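Local structure of multicopper oxidase (Pseudomonas thermotolerans, 6VOW) at residues I93-R99 against Y123-D129; D105-Y109 against P137-S141; L145-V150 against L171-H175; P432-H438 against L449-V455. The protein probably oxidises phenolic and similar substrates at one copper centre and passes the electrons to a three-copper cluster that reduces dioxygen to water. All coordinates share one frame; numbering follows the deposited sequence. Where two conformers were deposited one is given.

Overall arrangement
Interactions 1, 2 and 4 all reach the copper cluster, and 1 and 2 belong to the first cupredoxin-like domain while 4 belongs to the last. Interaction 1 closes the core between two sheets with edge-to-face aromatics, and a salt bridge with waters lies at its far end. In interaction 2 two loops meet without any direct hydrogen bond, touching interaction 1 through His94 and Asp105 and interaction 4 through His138 and His438. Interaction 4 is a ladder of backbone bonds inside one sheet, running outward to the exposed Pro432. Interaction 3, also buried, joins a helix end to a strand of another sheet; it touches interaction 2 through Pro137, and its centre lies about 24 Å from that of interaction 4.

Interaction 1 (I93-R99 against Y123-D129); sequences IHWHGIR and YVFKTED. With CU (copper (II) ion), chain C; C2O (Cu-O-Cu linkage), chain B.
Asp129 OD2 is gripped twice: Arg99 NE donates to it at 2.8 Å, nearly straight at 167°, and water 3, itself held by Arg99 N, donates a second bond. The arginine takes the carboxylate side-on, since Arg99 NH2 reaches Asp129 OD1 at 2.7 Å. A bend at chi3 (-75°) swings the guanidinium round until its plane lies almost flat with the carboxylate, so the two bonds fix the rotation of both groups. Two further waters tie Arg99 O to Lys126 O, and one of them also accepts from Glu128 N.

Farther in, the contact turns aromatic. Trp95 presents its indole edge to Tyr123, with NE1 3.3 Å from Tyr123 CD1 and above the phenol face, a T-shaped pair with planes 67° apart. Phe125 in turn points its edge at a face of the Trp95 ring, CZ lying 3.7 Å from Trp95 CG, while Ile93 CG2 covers the opposite face. Ile98 CG2 packs on Phe125 CD2 at 3.6 Å. At the other end of the cluster Tyr123 OH takes the N-H of Ile93 at 3.0 Å and is also bonded to Gln112.

His94 NE2 binds a copper ion and His96 ND1 a copper of the Cu-O-Cu linkage, both residues lying on strand 94-96. That strand edges one sheet of the cupredoxin-like domain and strand 120-126 edges the other; Val81 of strand 78-85 and Leu153 of strand 151-156 close over Trp95 between them.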
# COMPACT_ATOMS: atom_id res chain seq x y z
N ILE A 93 11.35 -1.55 8.79
CA ILE A 93 10.80 -1.21 7.45
C ILE A 93 10.21 -2.45 6.96
O ILE A 93 10.88 -3.48 6.87
CB ILE A 93 11.82 -0.69 6.41
CG1 ILE A 93 12.32 0.67 6.89
CG2 ILE A 93 11.13 -0.42 5.06
CD1 ILE A 93 13.46 1.26 6.05
N HIS A 94 8.90 -2.40 6.78
CA HIS A 94 8.19 -3.48 6.14
C HIS A 94 7.92 -3.12 4.69
O HIS A 94 7.61 -1.98 4.41
CB HIS A 94 6.88 -3.75 6.87
CG HIS A 94 5.92 -4.59 6.09
ND1 HIS A 94 6.09 -5.95 5.88
CD2 HIS A 94 4.75 -4.27 5.50
CE1 HIS A 94 5.11 -6.40 5.12
NE2 HIS A 94 4.28 -5.41 4.91
N TRP A 95 8.07 -4.08 3.79
CA TRP A 95 8.14 -3.79 2.33
C TRP A 95 6.85 -4.37 1.80
O TRP A 95 6.72 -5.63 1.52
CB TRP A 95 9.37 -4.38 1.68
CG TRP A 95 10.58 -3.93 2.34
CD1 TRP A 95 11.21 -4.52 3.37
CD2 TRP A 95 11.34 -2.76 2.02
NE1 TRP A 95 12.30 -3.79 3.74
CE2 TRP A 95 12.43 -2.71 2.93
CE3 TRP A 95 11.21 -1.73 1.08
CZ2 TRP A 95 13.38 -1.66 2.92
CZ3 TRP A 95 12.19 -0.70 1.04
CH2 TRP A 95 13.24 -0.66 1.97
N HIS A 96 5.87 -3.45 1.80
CA HIS A 96 4.43 -3.78 1.60
C HIS A 96 4.25 -4.30 0.21
O HIS A 96 4.40 -3.56 -0.76
CB HIS A 96 3.51 -2.54 1.84
CG HIS A 96 2.03 -2.86 1.68
ND1 HIS A 96 1.11 -2.73 2.69
CD2 HIS A 96 1.34 -3.35 0.62
CE1 HIS A 96 -0.08 -3.07 2.26
NE2 HIS A 96 0.04 -3.48 1.01
N GLY A 97 3.93 -5.58 0.11
CA GLY A 97 3.55 -6.24 -1.11
C GLY A 97 4.64 -7.18 -1.67
O GLY A 97 4.38 -8.03 -2.55
N ILE A 98 5.85 -7.02 -1.19
CA ILE A 98 6.96 -7.81 -1.69
C ILE A 98 6.91 -9.17 -1.07
O ILE A 98 6.85 -9.30 0.11
CB ILE A 98 8.35 -7.18 -1.37
CG1 ILE A 98 8.47 -5.74 -1.94
CG2 ILE A 98 9.47 -8.10 -1.91
CD1 ILE A 98 8.21 -5.70 -3.37
N ARG A 99 6.94 -10.19 -1.90
CA ARG A 99 7.14 -11.57 -1.44
C ARG A 99 8.66 -11.76 -1.24
O ARG A 99 9.39 -12.01 -2.13
CB ARG A 99 6.58 -12.53 -2.46
CG ARG A 99 5.18 -12.14 -2.88
CD ARG A 99 4.62 -13.14 -3.87
NE ARG A 99 5.26 -12.93 -5.17
CZ ARG A 99 5.70 -13.88 -5.98
NH1 ARG A 99 5.62 -15.18 -5.64
NH2 ARG A 99 6.25 -13.53 -7.14
N TYR A 123 18.28 -4.52 4.60
CA TYR A 123 17.21 -5.28 3.95
C TYR A 123 17.73 -5.61 2.58
O TYR A 123 17.97 -4.72 1.82
CB TYR A 123 15.85 -4.54 3.86
CG TYR A 123 15.26 -4.21 5.24
CD1 TYR A 123 14.45 -5.09 5.89
CD2 TYR A 123 15.52 -2.99 5.84
CE1 TYR A 123 13.93 -4.81 7.14
CE2 TYR A 123 15.00 -2.68 7.09
CZ TYR A 123 14.22 -3.59 7.73
OH TYR A 123 13.77 -3.27 8.95
N VAL A 124 17.92 -6.89 2.29
CA VAL A 124 18.28 -7.41 0.97
C VAL A 124 17.28 -8.44 0.52
O VAL A 124 17.09 -9.46 1.22
CB VAL A 124 19.63 -8.23 0.91
CG1 VAL A 124 20.36 -7.92 -0.38
CG2 VAL A 124 20.51 -8.01 2.11
N PHE A 125 16.68 -8.24 -0.65
CA PHE A 125 15.79 -9.30 -1.16
C PHE A 125 15.64 -9.06 -2.64
O PHE A 125 15.97 -7.96 -3.16
CB PHE A 125 14.43 -9.24 -0.47
CG PHE A 125 13.84 -7.85 -0.44
CD1 PHE A 125 14.15 -6.95 0.58
CD2 PHE A 125 12.99 -7.37 -1.48
CE1 PHE A 125 13.60 -5.66 0.60
CE2 PHE A 125 12.44 -6.08 -1.42
CZ PHE A 125 12.74 -5.26 -0.37
N LYS A 126 15.28 -10.11 -3.34
CA LYS A 126 15.01 -10.01 -4.76
C LYS A 126 13.55 -9.56 -4.86
O LYS A 126 12.68 -10.02 -4.09
CB LYS A 126 15.21 -11.38 -5.48
CG LYS A 126 16.58 -12.01 -5.41
CD LYS A 126 16.63 -13.36 -6.16
CE LYS A 126 16.74 -13.19 -7.67
NZ LYS A 126 17.98 -12.44 -8.04
N THR A 127 13.32 -8.66 -5.81
CA THR A 127 12.03 -8.20 -6.23
C THR A 127 11.64 -8.89 -7.53
O THR A 127 12.08 -8.47 -8.60
CB THR A 127 12.11 -6.68 -6.42
OG1 THR A 127 13.14 -6.37 -7.39
CG2 THR A 127 12.49 -5.98 -5.13
N GLU A 128 10.92 -10.00 -7.43
CA GLU A 128 10.45 -10.77 -8.55
C GLU A 128 9.16 -10.26 -9.18
O GLU A 128 8.78 -10.82 -10.24
CB GLU A 128 10.23 -12.25 -8.16
CG GLU A 128 11.46 -12.95 -7.55
CD GLU A 128 12.57 -13.29 -8.55
OE1 GLU A 128 12.45 -13.00 -9.76
OE2 GLU A 128 13.58 -13.88 -8.14
N ASP A 129 8.48 -9.28 -8.54
CA ASP A 129 7.23 -8.72 -9.03
C ASP A 129 7.45 -7.31 -9.34
O ASP A 129 7.99 -6.52 -8.52
CB ASP A 129 6.12 -8.79 -8.02
CG ASP A 129 5.81 -10.21 -7.58
OD1 ASP A 129 5.96 -11.18 -8.34
OD2 ASP A 129 5.46 -10.39 -6.44
CU CU C . 2.42 -5.81 4.27
CU2 C2O B . 1.61 -2.08 4.61
CU3 C2O B . 1.47 -5.27 7.92
O1 C2O B . 1.39 -3.72 6.22
O HOH W 1 12.34 -12.00 -2.48
O HOH W 2 9.84 -10.69 -4.83
O HOH W 3 7.37 -9.31 -4.64

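Interaction 2 (D105-Y109 against P137-S141); sequences DGVPY and PHESS. With C2O (Cu-O-Cu linkage), chain B.
Gly106 to Pro108 and His138 to Glu139 run past each other as two irregular loops, coming nearest at Val107 and His138, whose CA atoms are 5.6 Å apart. Gly106 sits at a positive phi of 76°, and its carbonyl O comes to 3.4 Å from His138 CB. No hydrogen bond passes directly between the loops; Thr92 OG1 links them instead, bonded to both Gly106 O and His138 N.

Val107 and His138 lie side by side and point the same way. With CG1 anti to the backbone N (chi1 170°), the other branch, CG2, is laid over the imidazole: a CH-pi contact 4.2 Å from CG2 to the centroid of the His138 ring and 12° off the ring normal, so the methyl stands almost over the centre. Pro108 covers the backbone beyond, its CD 3.1 Å from His138 O. Its CG is 2.9 Å from Glu139 OE2, short for carbon and oxygen, so the exact setting of that carboxylate is doubtful. The ring tip of His138 leads to the metal, NE2 binding copper CU3 of the Cu-O-Cu linkage at 2.2 Å, with His393 and His438 as the other protein ligands.

Chemically the loop gives His138 a methyl on one face and a carbonyl by its CB, contacts that, with the copper bond, would probably limit how the ring can turn, while Asp105, through its backbone O to His94 and its OD2 to His393, holds two further copper ligands from the second shell.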
# COMPACT_ATOMS: atom_id res chain seq x y z
N ASP A 105 10.89 -9.36 6.54
CA ASP A 105 9.52 -8.79 6.46
C ASP A 105 9.38 -7.55 7.33
O ASP A 105 8.46 -6.80 7.15
CB ASP A 105 8.47 -9.81 6.78
CG ASP A 105 7.03 -9.38 6.36
OD1 ASP A 105 6.81 -8.72 5.32
OD2 ASP A 105 6.08 -9.77 7.08
N GLY A 106 10.33 -7.27 8.22
CA GLY A 106 10.29 -6.03 8.97
C GLY A 106 9.25 -6.02 10.08
O GLY A 106 8.91 -4.98 10.62
N VAL A 107 8.78 -7.18 10.46
CA VAL A 107 7.88 -7.25 11.57
C VAL A 107 8.62 -7.50 12.91
O VAL A 107 9.35 -8.49 13.06
CB VAL A 107 6.85 -8.35 11.32
CG1 VAL A 107 6.07 -8.57 12.59
CG2 VAL A 107 5.95 -7.95 10.15
N PRO A 108 8.44 -6.62 13.90
CA PRO A 108 9.26 -6.80 15.08
C PRO A 108 8.88 -8.08 15.72
O PRO A 108 7.68 -8.36 15.84
CB PRO A 108 8.90 -5.58 15.96
CG PRO A 108 8.47 -4.52 14.97
CD PRO A 108 7.74 -5.31 13.92
N TYR A 109 9.91 -8.86 16.06
CA TYR A 109 9.84 -10.11 16.83
C TYR A 109 9.35 -11.32 16.05
O TYR A 109 9.25 -12.43 16.59
CB TYR A 109 9.11 -9.91 18.16
CG TYR A 109 9.71 -8.77 18.97
CD1 TYR A 109 10.91 -8.95 19.70
CD2 TYR A 109 9.07 -7.53 19.04
CE1 TYR A 109 11.45 -7.90 20.45
CE2 TYR A 109 9.59 -6.49 19.77
CZ TYR A 109 10.77 -6.68 20.46
OH TYR A 109 11.22 -5.65 21.16
N PRO A 137 6.95 1.49 8.47
CA PRO A 137 7.30 0.71 9.67
C PRO A 137 6.26 -0.22 9.98
O PRO A 137 5.15 -0.10 9.47
CB PRO A 137 7.38 1.77 10.78
CG PRO A 137 7.73 3.00 10.04
CD PRO A 137 7.00 2.92 8.75
N HIS A 138 6.63 -1.18 10.81
CA HIS A 138 5.67 -2.06 11.42
C HIS A 138 5.80 -2.09 12.94
O HIS A 138 5.60 -3.10 13.56
CB HIS A 138 5.86 -3.43 10.85
CG HIS A 138 4.58 -4.06 10.52
ND1 HIS A 138 3.79 -4.61 11.50
CD2 HIS A 138 3.88 -4.10 9.37
CE1 HIS A 138 2.68 -5.05 10.95
NE2 HIS A 138 2.73 -4.77 9.66
N GLU A 139 6.13 -0.93 13.50
CA GLU A 139 6.41 -0.74 14.89
C GLU A 139 5.85 0.63 15.16
O GLU A 139 6.14 1.53 14.39
CB GLU A 139 7.93 -0.74 15.18
CG GLU A 139 8.31 -0.46 16.65
CD GLU A 139 8.71 -1.67 17.51
OE1 GLU A 139 9.56 -1.52 18.43
OE2 GLU A 139 8.16 -2.77 17.32
N SER A 140 5.07 0.80 16.23
CA SER A 140 4.50 2.13 16.57
C SER A 140 3.82 2.73 15.35
O SER A 140 4.03 3.86 15.00
CB SER A 140 5.62 3.10 17.08
OG SER A 140 6.42 2.53 18.11
N SER A 141 2.99 1.93 14.72
CA SER A 141 2.65 2.12 13.35
C SER A 141 1.84 3.36 13.15
O SER A 141 2.22 4.22 12.37
CB SER A 141 1.96 0.86 12.80
OG SER A 141 2.75 -0.35 12.97
CU2 C2O B . 1.61 -2.08 4.61
CU3 C2O B . 1.47 -5.27 7.92
O1 C2O B . 1.39 -3.72 6.22

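Interaction 3 (L145-V150 against L171-H175); sequences LGRGLV and LKTWH
A Schellman motif closes helix 141-146, and the strand containing Lys172 and Trp174 packs against it. Leu145 O is the shared acceptor: Gly148 N bonds back to it at 3.0 Å inside the turn, and Lys172 NZ reaches it, also at 3.0 Å, from the opposite face of the carbonyl plane. A weak second bond goes from the same ammonium to Gly146 O. Lys172 was modelled in two conformers, so these bonds describe one of them; in it, bends at chi3 and chi4 turn the chain's end to the helix terminus, where its charge would probably suit the carbonyl ends, and CE rests on Val150 CG2 at 3.8 Å.

Trp174 meets the turn with the far rim of its six-membered ring. Arg147 O lies at that edge, in the ring plane and 3.5 Å from Trp174 CZ3, and Trp174 CH2 is 3.4 Å from Gly148 CA. A CB on Gly148 would sit tight against Trp174 CH2 and, at a phi of 130°, be jammed against the carbonyl O of Arg147. Lys172 CD covers one face of the indole. With an alanine in place of Trp174, a gap would probably open beneath Gly148 and the lysine chain would lose the surface it lies on. Water 4 adds a bridge, donating to Gly146 O at 2.6 Å and bonded to His175 ND1.

Strand 165-174 sits between strands 200-203 and 218-225 of a neighbouring sheet, while Leu145 and Val150 turn to Trp134 of strand 131-136.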
# COMPACT_ATOMS: atom_id res chain seq x y z
N LEU A 145 3.84 5.87 10.97
CA LEU A 145 3.23 6.13 9.66
C LEU A 145 2.55 7.46 9.66
O LEU A 145 2.70 8.21 8.72
CB LEU A 145 2.19 5.07 9.26
CG LEU A 145 2.72 3.73 8.71
CD1 LEU A 145 3.04 2.77 9.80
CD2 LEU A 145 1.71 3.03 7.83
N GLY A 146 1.81 7.74 10.73
CA GLY A 146 1.13 9.00 10.86
C GLY A 146 2.03 10.19 10.72
O GLY A 146 1.64 11.21 10.14
N ARG A 147 3.23 10.09 11.28
CA ARG A 147 4.13 11.23 11.20
C ARG A 147 4.89 11.36 9.91
O ARG A 147 5.67 12.27 9.78
CB ARG A 147 5.14 11.17 12.34
CG ARG A 147 4.69 11.95 13.55
CD ARG A 147 5.85 12.53 14.35
NE ARG A 147 5.38 12.55 15.72
CZ ARG A 147 5.21 11.46 16.45
NH1 ARG A 147 5.51 10.24 15.96
NH2 ARG A 147 4.68 11.57 17.62
N GLY A 148 4.73 10.45 8.98
CA GLY A 148 5.42 10.64 7.73
C GLY A 148 6.19 9.45 7.26
O GLY A 148 6.67 9.52 6.18
N LEU A 149 6.32 8.39 8.05
CA LEU A 149 7.19 7.27 7.66
C LEU A 149 6.48 6.36 6.75
O LEU A 149 6.06 5.30 7.17
CB LEU A 149 7.78 6.52 8.88
CG LEU A 149 8.76 7.41 9.63
CD1 LEU A 149 8.86 6.92 11.06
CD2 LEU A 149 10.14 7.61 9.02
N VAL A 150 6.41 6.79 5.47
CA VAL A 150 5.84 6.05 4.39
C VAL A 150 6.52 6.45 3.10
O VAL A 150 6.86 7.65 2.90
CB VAL A 150 4.36 6.27 4.20
CG1 VAL A 150 3.57 5.82 5.37
CG2 VAL A 150 4.03 7.65 3.83
N LEU A 171 -0.40 9.53 -2.07
CA LEU A 171 -1.46 10.17 -1.31
C LEU A 171 -1.28 9.99 0.17
O LEU A 171 -1.06 8.90 0.63
CB LEU A 171 -2.77 9.49 -1.65
CG LEU A 171 -3.14 9.71 -3.12
CD1 LEU A 171 -4.23 8.74 -3.55
CD2 LEU A 171 -3.63 11.12 -3.21
N LYS A 172 -1.46 11.08 0.90
CA LYS A 172 -1.45 11.02 2.34
C LYS A 172 -2.35 12.11 2.92
O LYS A 172 -2.28 13.31 2.51
CB LYS A 172 -0.02 11.12 2.89
CG LYS A 172 0.05 10.73 4.35
CD LYS A 172 1.45 10.70 4.87
CE LYS A 172 1.52 9.59 5.90
NZ LYS A 172 0.83 9.94 7.16
N THR A 173 -3.19 11.68 3.87
CA THR A 173 -4.13 12.57 4.55
C THR A 173 -3.62 12.72 5.99
O THR A 173 -3.78 11.82 6.83
CB THR A 173 -5.56 12.00 4.43
OG1 THR A 173 -5.90 12.16 3.08
CG2 THR A 173 -6.65 12.73 5.33
N TRP A 174 -2.95 13.85 6.20
CA TRP A 174 -2.20 14.11 7.37
C TRP A 174 -3.09 14.57 8.49
O TRP A 174 -3.84 15.54 8.33
CB TRP A 174 -1.24 15.24 7.10
CG TRP A 174 -0.10 14.89 6.21
CD1 TRP A 174 -0.04 15.04 4.84
CD2 TRP A 174 1.16 14.42 6.62
NE1 TRP A 174 1.17 14.66 4.40
CE2 TRP A 174 1.94 14.27 5.47
CE3 TRP A 174 1.72 14.07 7.87
CZ2 TRP A 174 3.25 13.84 5.52
CZ3 TRP A 174 3.01 13.61 7.90
CH2 TRP A 174 3.78 13.49 6.73
N HIS A 175 -2.88 13.96 9.64
CA HIS A 175 -3.51 14.33 10.89
C HIS A 175 -2.79 15.53 11.45
O HIS A 175 -2.09 15.43 12.40
CB HIS A 175 -3.36 13.23 11.92
CG HIS A 175 -3.87 11.91 11.51
ND1 HIS A 175 -3.29 11.14 10.53
CD2 HIS A 175 -4.88 11.17 12.00
CE1 HIS A 175 -3.98 10.02 10.38
NE2 HIS A 175 -4.95 10.02 11.25
O HOH W 4 -0.72 11.85 9.36

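Interaction 4 (P432-H438 against L449-V455). With C2O (Cu-O-Cu linkage), chain B.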
# COMPACT_ATOMS: atom_id res chain seq x y z
N PRO A 432 7.47 -19.65 3.46
CA PRO A 432 7.37 -20.10 4.83
C PRO A 432 7.71 -18.97 5.82
O PRO A 432 8.53 -18.08 5.54
CB PRO A 432 8.38 -21.26 4.89
CG PRO A 432 9.45 -20.84 3.94
CD PRO A 432 8.68 -20.20 2.82
N GLY A 433 7.01 -19.01 6.95
CA GLY A 433 7.14 -18.04 7.98
C GLY A 433 5.86 -17.84 8.73
O GLY A 433 5.01 -18.71 8.73
N VAL A 434 5.78 -16.69 9.38
CA VAL A 434 4.65 -16.29 10.16
C VAL A 434 4.29 -14.94 9.65
O VAL A 434 4.98 -14.01 9.87
CB VAL A 434 4.95 -16.24 11.68
CG1 VAL A 434 3.66 -15.84 12.43
CG2 VAL A 434 5.44 -17.60 12.19
N TRP A 435 3.20 -14.86 8.93
CA TRP A 435 2.86 -13.61 8.23
C TRP A 435 1.66 -12.92 8.85
O TRP A 435 0.59 -13.51 8.99
CB TRP A 435 2.49 -13.93 6.79
CG TRP A 435 3.48 -14.75 6.25
CD1 TRP A 435 3.47 -16.11 6.19
CD2 TRP A 435 4.75 -14.33 5.83
NE1 TRP A 435 4.67 -16.56 5.69
CE2 TRP A 435 5.47 -15.48 5.46
CE3 TRP A 435 5.34 -13.10 5.68
CZ2 TRP A 435 6.75 -15.41 4.89
CZ3 TRP A 435 6.66 -13.06 5.13
CH2 TRP A 435 7.32 -14.20 4.75
N MET A 436 1.84 -11.66 9.13
CA MET A 436 0.75 -10.80 9.58
C MET A 436 -0.35 -10.66 8.54
O MET A 436 -0.13 -10.54 7.32
CB MET A 436 1.22 -9.38 9.97
CG MET A 436 2.33 -9.30 11.01
SD MET A 436 1.97 -10.24 12.54
CE MET A 436 2.42 -11.93 12.10
N PHE A 437 -1.54 -10.59 9.10
CA PHE A 437 -2.77 -10.56 8.37
C PHE A 437 -3.66 -9.59 9.09
O PHE A 437 -4.04 -9.82 10.21
CB PHE A 437 -3.35 -11.92 8.40
CG PHE A 437 -4.62 -12.06 7.67
CD1 PHE A 437 -4.77 -11.55 6.41
CD2 PHE A 437 -5.64 -12.82 8.22
CE1 PHE A 437 -5.96 -11.73 5.72
CE2 PHE A 437 -6.82 -13.04 7.53
CZ PHE A 437 -6.97 -12.49 6.26
N HIS A 438 -3.88 -8.46 8.47
CA HIS A 438 -4.46 -7.38 9.20
C HIS A 438 -5.17 -6.31 8.33
O HIS A 438 -4.96 -6.16 7.09
CB HIS A 438 -3.41 -6.78 10.15
CG HIS A 438 -2.41 -5.95 9.43
ND1 HIS A 438 -2.67 -4.67 9.03
CD2 HIS A 438 -1.19 -6.27 8.93
CE1 HIS A 438 -1.64 -4.20 8.37
NE2 HIS A 438 -0.74 -5.14 8.30
N LEU A 449 -7.30 -5.64 15.04
CA LEU A 449 -7.67 -6.30 13.78
C LEU A 449 -6.41 -6.80 13.06
O LEU A 449 -6.01 -6.31 12.00
CB LEU A 449 -8.48 -5.34 12.92
CG LEU A 449 -9.36 -5.91 11.83
CD1 LEU A 449 -10.20 -7.07 12.38
CD2 LEU A 449 -10.25 -4.79 11.26
N MET A 450 -5.79 -7.81 13.67
CA MET A 450 -4.59 -8.39 13.16
C MET A 450 -4.48 -9.79 13.68
O MET A 450 -4.92 -10.12 14.80
CB MET A 450 -3.38 -7.57 13.51
CG MET A 450 -2.05 -8.20 13.21
SD MET A 450 -0.77 -6.97 12.90
CE MET A 450 -0.27 -6.34 14.50
N ALA A 451 -3.95 -10.64 12.83
CA ALA A 451 -3.63 -11.96 13.23
C ALA A 451 -2.37 -12.37 12.51
O ALA A 451 -1.79 -11.64 11.71
CB ALA A 451 -4.77 -12.85 12.89
N ALA A 452 -1.91 -13.55 12.85
CA ALA A 452 -0.73 -14.10 12.27
C ALA A 452 -1.10 -15.48 11.68
O ALA A 452 -1.84 -16.27 12.29
CB ALA A 452 0.36 -14.21 13.32
N ILE A 453 -0.63 -15.71 10.45
CA ILE A 453 -0.84 -16.98 9.74
C ILE A 453 0.53 -17.58 9.55
O ILE A 453 1.38 -16.99 8.86
CB ILE A 453 -1.49 -16.76 8.38
CG1 ILE A 453 -2.94 -16.27 8.58
CG2 ILE A 453 -1.40 -18.03 7.54
CD1 ILE A 453 -3.49 -15.58 7.39
N GLU A 454 0.74 -18.75 10.17
CA GLU A 454 2.01 -19.48 10.05
C GLU A 454 1.98 -20.34 8.77
O GLU A 454 1.01 -21.11 8.57
CB GLU A 454 2.26 -20.36 11.29
CG GLU A 454 3.63 -21.03 11.26
CD GLU A 454 3.98 -21.83 12.48
OE1 GLU A 454 3.59 -21.43 13.59
OE2 GLU A 454 4.69 -22.84 12.33
N VAL A 455 2.96 -20.11 7.90
CA VAL A 455 3.31 -20.98 6.76
C VAL A 455 4.53 -21.76 7.22
O VAL A 455 5.67 -21.31 7.12
CB VAL A 455 3.69 -20.22 5.46
CG1 VAL A 455 3.87 -21.20 4.28
CG2 VAL A 455 2.60 -19.28 5.06
CU2 C2O B . 1.61 -2.08 4.61
CU3 C2O B . 1.47 -5.27 7.92
O1 C2O B . 1.39 -3.72 6.22
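His438 CB begins close to the partner strand, 3.2 Å from Leu449 O and 3.5 Å from Met450 CB. With CG held between the backbone N and the carbonyl carbon (chi1 75°), the ring rises off the sheet beside the Met450 chain; His438 CG is 4.0 Å from Met450 SD, a sulfur-aromatic approach that is oblique to the ring. CD2 also lies near that sulfur, and ND1 is hydrogen-bonded just outside the two segments. At the tip His438 NE2 binds copper CU3 of the Cu-O-Cu linkage at 2.2 Å, sharing it with His138 and His393.

The backbones below form an antiparallel pair, their directions 151° apart, in a sheet of the C-terminal cupredoxin-like domain. His438-Cys439-His440 is the His-Cys-His step that links the two sites in multicopper oxidases: Cys439 binds the separate copper, as does His444 farther on, and the two histidines bind the cluster. Gly433 with Val455, Trp435 with Ile453 and Phe437 with Ala451 are the hydrogen-bonded pairs, and Trp435 N to Ile453 O, 2.8 Å, is nearly straight at 174°.

On the side of these pairs, Phe437 CD2 packs on Ile453 CD1 at 3.6 Å, and Trp435 brings its pyrrole edge to Val455, NE1 3.5 Å from CG2. Replacing Trp435 with a serine is likely to strip Val455 CG2 of that edge and open a gap beside it. On the other face Met436 CE presses Ala452 CB, a tight 3.3 Å, next to Val434 CG1.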